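Long-range contacts in DNA helicase RecQ (Deinococcus radiodurans, PDB 4Q48), which probably couples ATP hydrolysis to 3'-5' translocation and duplex DNA unwinding, this chain being the catalytic core with helicase, zinc-binding and RQC domains: residues Ala378-Arg383 with Cys398-Cys404; Met317-Tyr321 with Leu386-Phe390; Gln213-Lys219 with Thr335-Gly341; Phe307-Leu311 with Gln322-Arg326. All blocks are in the same frame, centred on the assembly; numbering follows the deposited sequence.

Contact 1 (Ala378-Arg383 with Cys398-Cys404); sequences AATCRR and CGNCDVC. With ZN (zinc ion), chain C.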
loop_
_atom_site.group_PDB
_atom_site.type_symbol
_atom_site.label_atom_id
_atom_site.label_comp_id
_atom_site.label_asym_id
_atom_site.label_seq_id
_atom_site.Cartn_x
_atom_site.Cartn_y
_atom_site.Cartn_z
ATOM N N ALA A 378 1.364 -17.705 3.167
ATOM C CA ALA A 378 2.823 -17.702 3.045
ATOM C C ALA A 378 3.475 -18.952 3.617
ATOM O O ALA A 378 3.112 -19.452 4.693
ATOM C CB ALA A 378 3.403 -16.483 3.691
ATOM N N ALA A 379 4.420 -19.493 2.862
ATOM C CA ALA A 379 5.099 -20.706 3.289
ATOM C C ALA A 379 6.429 -20.283 3.887
ATOM O O ALA A 379 7.063 -21.000 4.631
ATOM C CB ALA A 379 5.276 -21.632 2.138
ATOM N N THR A 380 6.794 -19.051 3.603
ATOM C CA THR A 380 7.960 -18.421 4.189
ATOM C C THR A 380 7.499 -17.129 4.827
ATOM O O THR A 380 6.404 -16.667 4.543
ATOM C CB THR A 380 9.048 -18.155 3.110
ATOM O OG1 THR A 380 8.471 -17.432 1.992
ATOM C CG2 THR A 380 9.600 -19.475 2.586
ATOM N N CYS A 381 8.341 -16.560 5.679
ATOM C CA CYS A 381 8.092 -15.306 6.423
ATOM C C CYS A 381 6.962 -14.418 5.907
ATOM O O CYS A 381 7.005 -13.984 4.750
ATOM C CB CYS A 381 9.384 -14.506 6.440
ATOM S SG CYS A 381 9.348 -12.951 7.361
ATOM N N ARG A 382 5.943 -14.177 6.736
ATOM C CA ARG A 382 4.816 -13.327 6.325
ATOM C C ARG A 382 5.246 -11.901 6.056
ATOM O O ARG A 382 4.717 -11.265 5.158
ATOM C CB ARG A 382 3.732 -13.233 7.386
ATOM C CG ARG A 382 3.341 -14.478 8.037
ATOM C CD ARG A 382 1.993 -14.264 8.605
ATOM N NE ARG A 382 1.071 -14.701 7.590
ATOM C CZ ARG A 382 0.670 -15.954 7.489
ATOM N NH1 ARG A 382 1.088 -16.851 8.378
ATOM N NH2 ARG A 382 -0.158 -16.296 6.520
ATOM N N ARG A 383 6.163 -11.395 6.882
ATOM C CA ARG A 383 6.554 -9.994 6.838
ATOM C C ARG A 383 7.169 -9.686 5.474
ATOM O O ARG A 383 6.756 -8.739 4.819
ATOM C CB ARG A 383 7.540 -9.657 7.968
ATOM C CG ARG A 383 7.610 -8.171 8.330
ATOM C CD ARG A 383 8.603 -7.882 9.424
ATOM N NE ARG A 383 8.212 -8.479 10.689
ATOM C CZ ARG A 383 7.516 -7.844 11.628
ATOM N NH1 ARG A 383 7.151 -6.586 11.423
ATOM N NH2 ARG A 383 7.197 -8.457 12.775
ATOM N N CYS A 398 12.175 -12.383 9.127
ATOM C CA CYS A 398 12.132 -11.435 10.233
ATOM C C CYS A 398 12.318 -12.066 11.621
ATOM O O CYS A 398 12.968 -11.474 12.478
ATOM C CB CYS A 398 10.820 -10.654 10.209
ATOM S SG CYS A 398 9.390 -11.614 10.749
ATOM N N GLY A 399 11.786 -13.266 11.847
ATOM C CA GLY A 399 11.916 -13.870 13.159
ATOM C C GLY A 399 10.886 -13.350 14.148
ATOM O O GLY A 399 10.981 -13.592 15.352
ATOM N N ASN A 400 9.910 -12.602 13.650
ATOM C CA ASN A 400 8.840 -12.126 14.504
ATOM C C ASN A 400 7.499 -12.259 13.791
ATOM O O ASN A 400 6.645 -11.379 13.878
ATOM C CB ASN A 400 9.069 -10.680 14.913
ATOM C CG ASN A 400 8.318 -10.313 16.176
ATOM O OD1 ASN A 400 8.227 -11.124 17.107
ATOM N ND2 ASN A 400 7.746 -9.096 16.212
ATOM N N CYS A 401 7.299 -13.380 13.111
ATOM C CA CYS A 401 5.983 -13.677 12.563
ATOM C C CYS A 401 5.689 -15.155 12.806
ATOM O O CYS A 401 6.608 -15.933 13.106
ATOM C CB CYS A 401 5.909 -13.320 11.074
ATOM S SG CYS A 401 6.784 -14.432 10.015
ATOM N N ASP A 402 4.414 -15.533 12.751
ATOM C CA ASP A 402 4.060 -16.905 13.069
ATOM C C ASP A 402 4.678 -17.909 12.108
ATOM O O ASP A 402 5.017 -19.007 12.516
ATOM C CB ASP A 402 2.551 -17.077 13.129
ATOM C CG ASP A 402 1.870 -16.733 11.836
ATOM O OD1 ASP A 402 2.542 -16.217 10.900
ATOM O OD2 ASP A 402 0.639 -16.950 11.779
ATOM N N VAL A 403 4.867 -17.538 10.848
ATOM C CA VAL A 403 5.535 -18.431 9.909
ATOM C C VAL A 403 6.994 -18.662 10.290
ATOM O O VAL A 403 7.461 -19.804 10.310
ATOM C CB VAL A 403 5.473 -17.863 8.471
ATOM C CG1 VAL A 403 6.435 -18.594 7.539
ATOM C CG2 VAL A 403 4.042 -17.900 7.950
ATOM N N CYS A 404 7.696 -17.571 10.612
ATOM C CA CYS A 404 9.098 -17.618 11.035
ATOM C C CYS A 404 9.283 -18.450 12.316
ATOM O O CYS A 404 10.203 -19.266 12.411
ATOM C CB CYS A 404 9.633 -16.201 11.254
ATOM S SG CYS A 404 10.417 -15.468 9.869
HETATM ZN ZN ZN C . 8.906 -13.635 9.581
#

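Contact 2 (Met317-Tyr321 with Leu386-Phe390); sequences MEGYY and LLHYF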
loop_
_atom_site.group_PDB
_atom_site.type_symbol
_atom_site.label_atom_id
_atom_site.label_comp_id
_atom_site.label_asym_id
_atom_site.label_seq_id
_atom_site.Cartn_x
_atom_site.Cartn_y
_atom_site.Cartn_z
ATOM N N MET A 317 -4.798 -5.670 1.198
ATOM C CA MET A 317 -3.502 -5.553 1.858
ATOM C C MET A 317 -3.286 -4.128 2.389
ATOM O O MET A 317 -2.730 -3.943 3.475
ATOM C CB MET A 317 -2.361 -5.934 0.906
ATOM C CG MET A 317 -2.245 -7.416 0.601
ATOM S SD MET A 317 -1.798 -8.397 2.038
ATOM C CE MET A 317 -0.012 -8.336 1.958
ATOM N N GLU A 318 -3.701 -3.127 1.614
ATOM C CA GLU A 318 -3.622 -1.730 2.054
ATOM C C GLU A 318 -4.366 -1.542 3.378
ATOM O O GLU A 318 -3.802 -1.028 4.351
ATOM C CB GLU A 318 -4.242 -0.793 1.020
ATOM C CG GLU A 318 -3.519 -0.676 -0.288
ATOM C CD GLU A 318 -3.965 -1.741 -1.275
ATOM O OE1 GLU A 318 -4.415 -2.824 -0.832
ATOM O OE2 GLU A 318 -3.914 -1.470 -2.498
ATOM N N GLY A 319 -5.615 -2.010 3.414
ATOM C CA GLY A 319 -6.435 -1.921 4.605
ATOM C C GLY A 319 -5.872 -2.700 5.773
ATOM O O GLY A 319 -5.874 -2.225 6.906
ATOM N N TYR A 320 -5.386 -3.899 5.487
ATOM C CA TYR A 320 -4.807 -4.756 6.505
ATOM C C TYR A 320 -3.602 -4.061 7.137
ATOM O O TYR A 320 -3.440 -4.039 8.366
ATOM C CB TYR A 320 -4.439 -6.118 5.907
ATOM C CG TYR A 320 -3.709 -7.023 6.862
ATOM C CD1 TYR A 320 -4.376 -7.706 7.866
ATOM C CD2 TYR A 320 -2.333 -7.162 6.782
ATOM C CE1 TYR A 320 -3.683 -8.524 8.755
ATOM C CE2 TYR A 320 -1.642 -7.969 7.654
ATOM C CZ TYR A 320 -2.314 -8.652 8.643
ATOM O OH TYR A 320 -1.592 -9.461 9.504
ATOM N N TYR A 321 -2.758 -3.477 6.306
ATOM C CA TYR A 321 -1.587 -2.773 6.815
ATOM C C TYR A 321 -1.963 -1.534 7.647
ATOM O O TYR A 321 -1.348 -1.252 8.684
ATOM C CB TYR A 321 -0.679 -2.364 5.661
ATOM C CG TYR A 321 0.543 -1.659 6.122
ATOM C CD1 TYR A 321 1.660 -2.376 6.548
ATOM C CD2 TYR A 321 0.577 -0.274 6.189
ATOM C CE1 TYR A 321 2.800 -1.721 6.990
ATOM C CE2 TYR A 321 1.696 0.386 6.642
ATOM C CZ TYR A 321 2.801 -0.336 7.032
ATOM O OH TYR A 321 3.902 0.350 7.457
ATOM N N LEU A 386 4.428 -9.336 2.944
ATOM C CA LEU A 386 3.635 -8.118 3.203
ATOM C C LEU A 386 4.332 -6.864 2.699
ATOM O O LEU A 386 3.736 -6.052 1.999
ATOM C CB LEU A 386 3.342 -7.973 4.706
ATOM C CG LEU A 386 2.764 -6.662 5.256
ATOM C CD1 LEU A 386 1.374 -6.410 4.704
ATOM C CD2 LEU A 386 2.683 -6.710 6.753
ATOM N N LEU A 387 5.616 -6.754 3.021
ATOM C CA LEU A 387 6.409 -5.580 2.709
ATOM C C LEU A 387 6.673 -5.514 1.206
ATOM O O LEU A 387 6.735 -4.421 0.626
ATOM C CB LEU A 387 7.708 -5.607 3.522
ATOM C CG LEU A 387 7.483 -5.445 5.049
ATOM C CD1 LEU A 387 8.772 -5.475 5.833
ATOM C CD2 LEU A 387 6.729 -4.175 5.378
ATOM N N HIS A 388 6.765 -6.682 0.567
ATOM C CA HIS A 388 6.995 -6.766 -0.874
ATOM C C HIS A 388 5.846 -6.125 -1.667
ATOM O O HIS A 388 6.052 -5.492 -2.703
ATOM C CB HIS A 388 7.177 -8.229 -1.291
ATOM C CG HIS A 388 7.158 -8.441 -2.777
ATOM N ND1 HIS A 388 8.276 -8.262 -3.572
ATOM C CD2 HIS A 388 6.151 -8.779 -3.616
ATOM C CE1 HIS A 388 7.957 -8.492 -4.832
ATOM N NE2 HIS A 388 6.675 -8.809 -4.887
ATOM N N TYR A 389 4.631 -6.272 -1.163
ATOM C CA TYR A 389 3.464 -5.668 -1.792
ATOM C C TYR A 389 3.621 -4.140 -1.883
ATOM O O TYR A 389 3.129 -3.510 -2.810
ATOM C CB TYR A 389 2.228 -6.021 -0.992
ATOM C CG TYR A 389 0.905 -5.668 -1.610
ATOM C CD1 TYR A 389 0.327 -6.485 -2.585
ATOM C CD2 TYR A 389 0.223 -4.513 -1.228
ATOM C CE1 TYR A 389 -0.910 -6.166 -3.159
ATOM C CE2 TYR A 389 -1.023 -4.186 -1.796
ATOM C CZ TYR A 389 -1.585 -5.023 -2.751
ATOM O OH TYR A 389 -2.811 -4.711 -3.308
ATOM N N PHE A 390 4.329 -3.550 -0.928
ATOM C CA PHE A 390 4.515 -2.106 -0.928
ATOM C C PHE A 390 5.857 -1.736 -1.563
ATOM O O PHE A 390 6.281 -0.586 -1.496
ATOM C CB PHE A 390 4.427 -1.540 0.508
ATOM C CG PHE A 390 3.102 -1.754 1.155
ATOM C CD1 PHE A 390 2.014 -0.951 0.834
ATOM C CD2 PHE A 390 2.918 -2.797 2.046
ATOM C CE1 PHE A 390 0.762 -1.174 1.407
ATOM C CE2 PHE A 390 1.671 -3.031 2.632
ATOM C CZ PHE A 390 0.591 -2.216 2.310
#

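Contact 3 (Gln213-Lys219 with Thr335-Gly341); sequences QYRVGLK and TAWMVYG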
loop_
_atom_site.group_PDB
_atom_site.type_symbol
_atom_site.label_atom_id
_atom_site.label_comp_id
_atom_site.label_asym_id
_atom_site.label_seq_id
_atom_site.Cartn_x
_atom_site.Cartn_y
_atom_site.Cartn_z
ATOM N N GLN A 213 4.240 -8.124 15.836
ATOM C CA GLN A 213 4.380 -9.512 15.397
ATOM C C GLN A 213 3.167 -9.939 14.560
ATOM O O GLN A 213 2.035 -9.785 15.012
ATOM C CB GLN A 213 4.566 -10.438 16.588
ATOM C CG GLN A 213 4.358 -11.884 16.234
ATOM C CD GLN A 213 4.866 -12.867 17.278
ATOM O OE1 GLN A 213 4.176 -13.832 17.640
ATOM N NE2 GLN A 213 6.080 -12.634 17.759
ATOM N N TYR A 214 3.382 -10.448 13.340
ATOM C CA TYR A 214 2.235 -10.792 12.465
ATOM C C TYR A 214 1.812 -12.271 12.540
ATOM O O TYR A 214 2.651 -13.179 12.461
ATOM C CB TYR A 214 2.530 -10.412 11.008
ATOM C CG TYR A 214 2.691 -8.920 10.823
ATOM C CD1 TYR A 214 1.595 -8.099 10.568
ATOM C CD2 TYR A 214 3.944 -8.331 10.947
ATOM C CE1 TYR A 214 1.752 -6.734 10.414
ATOM C CE2 TYR A 214 4.109 -6.974 10.821
ATOM C CZ TYR A 214 3.018 -6.176 10.549
ATOM O OH TYR A 214 3.228 -4.823 10.417
ATOM N N ARG A 215 0.514 -12.489 12.749
ATOM C CA ARG A 215 -0.053 -13.830 12.777
ATOM C C ARG A 215 -1.353 -13.961 12.013
ATOM O O ARG A 215 -2.293 -13.178 12.210
ATOM C CB ARG A 215 -0.320 -14.294 14.201
ATOM C CG ARG A 215 0.896 -14.480 15.081
ATOM C CD ARG A 215 0.420 -15.035 16.408
ATOM N NE ARG A 215 1.234 -14.517 17.489
ATOM C CZ ARG A 215 0.891 -14.582 18.763
ATOM N NH1 ARG A 215 -0.263 -15.140 19.086
ATOM N NH2 ARG A 215 1.696 -14.072 19.687
ATOM N N VAL A 216 -1.408 -14.991 11.173
ATOM C CA VAL A 216 -2.624 -15.367 10.473
ATOM C C VAL A 216 -2.817 -16.864 10.713
ATOM O O VAL A 216 -1.859 -17.622 10.697
ATOM C CB VAL A 216 -2.541 -15.054 8.960
ATOM C CG1 VAL A 216 -3.831 -15.405 8.284
ATOM C CG2 VAL A 216 -2.199 -13.579 8.724
ATOM N N GLY A 217 -4.040 -17.291 10.974
ATOM C CA GLY A 217 -4.293 -18.694 11.212
ATOM C C GLY A 217 -5.727 -19.030 10.849
ATOM O O GLY A 217 -6.523 -18.123 10.512
ATOM N N LEU A 218 -6.081 -20.314 10.984
ATOM C CA LEU A 218 -7.374 -20.811 10.503
ATOM C C LEU A 218 -8.498 -20.527 11.489
ATOM O O LEU A 218 -8.352 -20.778 12.660
ATOM C CB LEU A 218 -7.270 -22.323 10.237
ATOM C CG LEU A 218 -8.585 -23.062 9.955
ATOM C CD1 LEU A 218 -9.326 -22.411 8.829
ATOM C CD2 LEU A 218 -8.371 -24.554 9.674
ATOM N N LYS A 219 -9.620 -20.001 10.995
ATOM C CA LYS A 219 -10.792 -19.703 11.836
ATOM C C LYS A 219 -11.406 -20.964 12.413
ATOM O O LYS A 219 -11.674 -21.905 11.678
ATOM C CB LYS A 219 -11.834 -18.932 11.028
ATOM C CG LYS A 219 -13.070 -18.537 11.803
ATOM C CD LYS A 219 -13.383 -17.067 11.618
ATOM C CE LYS A 219 -14.011 -16.782 10.326
ATOM N NZ LYS A 219 -14.169 -15.314 10.145
ATOM N N THR A 335 0.860 -7.503 18.950
ATOM C CA THR A 335 0.534 -8.627 18.085
ATOM C C THR A 335 -0.557 -8.260 17.100
ATOM O O THR A 335 -1.559 -7.654 17.474
ATOM C CB THR A 335 0.009 -9.843 18.862
ATOM O OG1 THR A 335 0.791 -10.096 20.046
ATOM C CG2 THR A 335 -0.066 -11.061 17.930
ATOM N N ALA A 336 -0.378 -8.625 15.842
ATOM C CA ALA A 336 -1.486 -8.580 14.915
ATOM C C ALA A 336 -1.878 -10.015 14.705
ATOM O O ALA A 336 -1.044 -10.828 14.307
ATOM C CB ALA A 336 -1.112 -7.899 13.632
ATOM N N TRP A 337 -3.132 -10.321 15.040
ATOM C CA TRP A 337 -3.672 -11.680 15.108
ATOM C C TRP A 337 -4.910 -11.765 14.227
ATOM O O TRP A 337 -5.858 -10.984 14.410
ATOM C CB TRP A 337 -4.010 -11.979 16.548
ATOM C CG TRP A 337 -4.586 -13.309 16.922
ATOM C CD1 TRP A 337 -3.919 -14.349 17.499
ATOM C CD2 TRP A 337 -5.971 -13.698 16.868
ATOM N NE1 TRP A 337 -4.795 -15.378 17.783
ATOM C CE2 TRP A 337 -6.060 -15.006 17.404
ATOM C CE3 TRP A 337 -7.141 -13.073 16.417
ATOM C CZ2 TRP A 337 -7.273 -15.707 17.487
ATOM C CZ3 TRP A 337 -8.344 -13.781 16.485
ATOM C CH2 TRP A 337 -8.395 -15.078 17.033
ATOM N N MET A 338 -4.902 -12.668 13.245
ATOM C CA MET A 338 -6.044 -12.814 12.333
ATOM C C MET A 338 -6.380 -14.279 12.028
ATOM O O MET A 338 -5.510 -15.127 11.753
ATOM C CB MET A 338 -5.815 -12.060 11.019
ATOM C CG MET A 338 -6.841 -12.387 9.914
ATOM S SD MET A 338 -6.729 -11.392 8.396
ATOM C CE MET A 338 -5.245 -12.020 7.639
ATOM N N VAL A 339 -7.674 -14.555 12.063
ATOM C CA VAL A 339 -8.171 -15.845 11.648
ATOM C C VAL A 339 -9.169 -15.635 10.529
ATOM O O VAL A 339 -9.922 -14.666 10.497
ATOM C CB VAL A 339 -8.840 -16.635 12.805
ATOM C CG1 VAL A 339 -7.791 -17.257 13.743
ATOM C CG2 VAL A 339 -9.881 -15.768 13.535
ATOM N N TYR A 340 -9.143 -16.557 9.589
ATOM C CA TYR A 340 -10.057 -16.516 8.486
ATOM C C TYR A 340 -10.277 -17.975 8.126
ATOM O O TYR A 340 -9.442 -18.841 8.437
ATOM C CB TYR A 340 -9.478 -15.699 7.319
ATOM C CG TYR A 340 -8.491 -16.467 6.469
ATOM C CD1 TYR A 340 -7.223 -16.766 6.934
ATOM C CD2 TYR A 340 -8.838 -16.887 5.188
ATOM C CE1 TYR A 340 -6.341 -17.477 6.146
ATOM C CE2 TYR A 340 -7.967 -17.586 4.403
ATOM C CZ TYR A 340 -6.738 -17.885 4.886
ATOM O OH TYR A 340 -5.894 -18.592 4.091
ATOM N N GLY A 341 -11.402 -18.259 7.493
ATOM C CA GLY A 341 -11.674 -19.611 7.070
ATOM C C GLY A 341 -12.176 -19.745 5.650
ATOM O O GLY A 341 -12.313 -18.759 4.903
#

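Contact 4 (Phe307-Leu311 with Gln322-Arg326); sequences FVAHL and QETGR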
loop_
_atom_site.group_PDB
_atom_site.type_symbol
_atom_site.label_atom_id
_atom_site.label_comp_id
_atom_site.label_asym_id
_atom_site.label_seq_id
_atom_site.Cartn_x
_atom_site.Cartn_y
_atom_site.Cartn_z
ATOM N N PHE A 307 -2.786 -5.028 20.784
ATOM C CA PHE A 307 -3.092 -5.958 19.709
ATOM C C PHE A 307 -4.137 -5.446 18.715
ATOM O O PHE A 307 -4.979 -4.584 19.041
ATOM C CB PHE A 307 -3.548 -7.299 20.279
ATOM C CG PHE A 307 -4.921 -7.284 20.933
ATOM C CD1 PHE A 307 -5.059 -7.061 22.297
ATOM C CD2 PHE A 307 -6.058 -7.586 20.202
ATOM C CE1 PHE A 307 -6.294 -7.098 22.899
ATOM C CE2 PHE A 307 -7.309 -7.623 20.811
ATOM C CZ PHE A 307 -7.419 -7.378 22.161
ATOM N N VAL A 308 -4.052 -5.967 17.493
ATOM C CA VAL A 308 -5.131 -5.823 16.538
ATOM C C VAL A 308 -5.558 -7.193 16.053
ATOM O O VAL A 308 -4.764 -7.945 15.476
ATOM C CB VAL A 308 -4.756 -4.942 15.357
ATOM C CG1 VAL A 308 -5.754 -5.134 14.251
ATOM C CG2 VAL A 308 -4.782 -3.498 15.788
ATOM N N ALA A 309 -6.836 -7.488 16.273
ATOM C CA ALA A 309 -7.434 -8.753 15.899
ATOM C C ALA A 309 -8.313 -8.620 14.671
ATOM O O ALA A 309 -9.184 -7.754 14.619
ATOM C CB ALA A 309 -8.248 -9.308 17.060
ATOM N N HIS A 310 -8.129 -9.520 13.704
ATOM C CA HIS A 310 -9.034 -9.570 12.564
ATOM C C HIS A 310 -9.860 -10.849 12.620
ATOM O O HIS A 310 -9.314 -11.952 12.575
ATOM C CB HIS A 310 -8.256 -9.468 11.254
ATOM C CG HIS A 310 -7.900 -8.062 10.873
ATOM N ND1 HIS A 310 -6.686 -7.484 11.191
ATOM C CD2 HIS A 310 -8.607 -7.115 10.208
ATOM C CE1 HIS A 310 -6.663 -6.245 10.729
ATOM N NE2 HIS A 310 -7.814 -6.000 10.125
ATOM N N LEU A 311 -11.180 -10.701 12.720
ATOM C CA LEU A 311 -12.047 -11.860 12.864
ATOM C C LEU A 311 -12.702 -12.154 11.522
ATOM O O LEU A 311 -13.473 -13.112 11.370
ATOM C CB LEU A 311 -13.093 -11.593 13.940
ATOM C CG LEU A 311 -12.583 -11.861 15.354
ATOM C CD1 LEU A 311 -13.606 -11.430 16.397
ATOM C CD2 LEU A 311 -12.203 -13.305 15.542
ATOM N N GLN A 322 -2.973 -0.788 7.214
ATOM C CA GLN A 322 -3.312 0.408 7.965
ATOM C C GLN A 322 -3.948 -0.048 9.277
ATOM O O GLN A 322 -3.672 0.508 10.344
ATOM C CB GLN A 322 -4.269 1.345 7.208
ATOM C CG GLN A 322 -5.037 2.252 8.186
ATOM C CD GLN A 322 -6.220 3.015 7.594
ATOM O OE1 GLN A 322 -7.044 2.453 6.860
ATOM N NE2 GLN A 322 -6.335 4.295 7.954
ATOM N N GLU A 323 -4.771 -1.088 9.214
ATOM C CA GLU A 323 -5.452 -1.525 10.417
ATOM C C GLU A 323 -4.486 -2.136 11.448
ATOM O O GLU A 323 -4.410 -1.662 12.560
ATOM C CB GLU A 323 -6.560 -2.504 10.065
ATOM C CG GLU A 323 -7.802 -1.830 9.573
ATOM C CD GLU A 323 -8.607 -2.707 8.630
ATOM O OE1 GLU A 323 -8.535 -3.948 8.773
ATOM O OE2 GLU A 323 -9.289 -2.158 7.727
ATOM N N THR A 324 -3.720 -3.150 11.075
ATOM C CA THR A 324 -2.732 -3.690 11.984
ATOM C C THR A 324 -1.763 -2.601 12.459
ATOM O O THR A 324 -1.215 -2.676 13.568
ATOM C CB THR A 324 -1.902 -4.822 11.341
ATOM O OG1 THR A 324 -1.163 -4.292 10.242
ATOM C CG2 THR A 324 -2.771 -5.960 10.867
ATOM N N GLY A 325 -1.524 -1.613 11.596
ATOM C CA GLY A 325 -0.553 -0.581 11.874
ATOM C C GLY A 325 -0.939 0.343 12.996
ATOM O O GLY A 325 -0.133 1.142 13.438
ATOM N N ARG A 326 -2.171 0.247 13.468
ATOM C CA ARG A 326 -2.605 1.092 14.574
ATOM C C ARG A 326 -2.105 0.568 15.886
ATOM O O ARG A 326 -2.335 1.163 16.940
ATOM C CB ARG A 326 -4.125 1.198 14.628
ATOM C CG ARG A 326 -4.727 1.894 13.459
ATOM C CD ARG A 326 -6.063 2.435 13.802
ATOM N NE ARG A 326 -6.453 3.514 12.906
ATOM C CZ ARG A 326 -7.139 3.320 11.791
ATOM N NH1 ARG A 326 -7.487 2.083 11.448
ATOM N NH2 ARG A 326 -7.481 4.353 11.025
#

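Contact 1 (Ala378-Arg383 with Cys398-Cys404)
C381 SG meets C398 SG, C401 SG and C404 SG around one zinc ion, the Cys4 site of the RecQ zinc-binding domain; the ion lies 2.4 Å from C381 SG. A second shell of N-H donors steadies the sulfurs. R383 makes this plain when followed outward: its CB sits 3.9 Å from C398 SG, chi1 of -159° swings the chain away from its own backbone N, and CD then runs 3.6 Å from C398 CB. From NE a bond of 3.3 Å reaches C398 SG, which lies within 1° of the guanidinium plane. NH2 approaches N400 O from above its carbonyl plane at 3.2 Å, off the lone pairs, and binds I212 O as well, while NH1 forms a salt bridge to D208. C398 SG also accepts from N400 N, so two donors probably soften the charge on that ligand. R382 works beside them: NH1 makes a salt bridge of 3.0 Å to D402 OD1 on the syn side, and V403 CG2 packs against the same nitrogen. A methionine at R382 removes the guanidinium, and D402 OD1 would probably be left without its charged mate. The other oxygen, D402 OD2, accepts from V216 N, so the start of helix 402-405 is tied to strand 212-218, while the loop before helix 382-389 rests against strand 508-510 through A379 and T380.

Contact 2 (Met317-Tyr321 with Leu386-Phe390)
L386, Y389 and F390 carry one side of a helix-to-helix packing between the zinc-binding domain and helix 317-324 of the second RecA-like helicase domain, with M317 as the shared partner. L386 comes first: its CD1 lies 3.6 Å from M317 CE and also faces the edge of the Y320 ring. Bends at chi2 (-66°) and chi3 of M317 fold the thioether back, which is how its methyl reaches the leucine. At Y389 the same methionine is used higher up its chain. M317 CB stands over one ring face, 3.7 Å from the Y389 centroid, a CH-pi contact; M317 SD lies above a face too, a more distant Met-aromatic approach. The Y389 hydroxyl lies close to the E318 carboxylate, and K368 NZ ties the two together, hydrogen-bonded to Y389 OH and salt-bridged to E318 OE2. F390 ends the walk. Its ring meets that of Y321 obliquely, with centroids 5.0 Å apart and planes at 53°, and the ring of F207 also packs on it. At its tip, F390 CZ is 3.6 Å from Y321 CB, and the ring edge there faces M317 O, the carbonyl that accepts from Y321 N.

Contact 3 (Gln213-Lys219 with Thr335-Gly341)
Q213-L218 and T335-Y340 pair as parallel strands of the six-stranded sheet in the second RecA-like domain, with the short axes 4.7 Å apart and 20° from parallel. The register is read from the ladder: A336 N gives to Q213 O (2.8 Å), R215 N to A336 O and M338 N to R215 O, so R215 bonds to residues on both sides of its neighbour W337. G217 repeats the pattern with M338 and Y340, and K219 N closes the run on Y340 O. On the sheet face bearing V216 and M338 these two side chains lie side by side, V216 CG2 3.6 Å from M338 CE. Y340, with its chi1 at 80°, brings CE1 to 3.9 Å from V216 CG1. The other face carries the charge. T335 CG2 lies over one face of the R215 guanidinium, 3.7 Å from R215 NE, and Q213 OE1 is gripped side-on by R215 NE at 3.0 Å and by R215 NH2, which holds the group in place along the strand. Farther out, E233 makes a salt bridge with R215 NH1, F229 stacks on W337, and N400 OD1 takes Q213 NE2, linking this outermost strand to the zinc-binding domain. At the far end, K219 NZ bonds to L311 O and makes a salt bridge with D344 OD2.

Contact 4 (Phe307-Leu311 with Gln322-Arg326)
H310 and E323 form a buried histidine-carboxylate hydrogen bond where helix 317-324 packs on strand 305-310 of the second RecA-like domain. The evidence is the geometry: H310 NE2 donates to E323 OE1 at 2.6 Å and 170°, the acceptor lies in the imidazole plane, and the oxygen is met nearly head-on along its C-O direction. Ring and carboxylate are turned 32° against each other, while the two side chains meet at about a right angle. The extended glutamate chain spans the gap from the helix, and E323 CB also sits at the ring edge, 3.7 Å from H310 NE2. T324 contributes through its methyl, CG2 lying 3.9 Å from H310 CE1; its chi1 of 63° leaves OG1 to bond back to Y320 O of the same helix. Two residues back along the strand, V308 CG2 touches E323 O at 3.7 Å and V308 CG1 packs on T324 CA. The rings of Y242 and Y320 also meet that of H310 and help to fix its rotation. A leucine at H310 lacks the ring N-H, and the buried E323 OE1 would probably lose that donor and its carboxylate be less firmly oriented. This is strand-on-helix packing within a beta-alpha-beta unit, strand 305-310, helix 317-324 and strand 334-340, and Q322-R326 fits the QxxGR signature of helicase motif VI, as in other superfamily 2 helicases.

Contacts 3 and 4 share the six-stranded sheet of the second RecA-like domain, their centres 10 Å apart, with strands 334-340 and 305-310 neighbours in it; along the chain contact 4 is nested inside the loop that contact 3 closes. Contact 2 shares helix 317-324 with contact 4 and helix 382-389 with contact 1, its centre 12 Å from the one and 14 Å from the other, and its segments alternate in sequence with those of the other three. Contact 1 follows contacts 3 and 4 yet touches contact 3, with nearest atoms about 9 Å from contact 4. The zinc-binding domain is thus joined to the helicase domain at the sheet edge and helix 317-324.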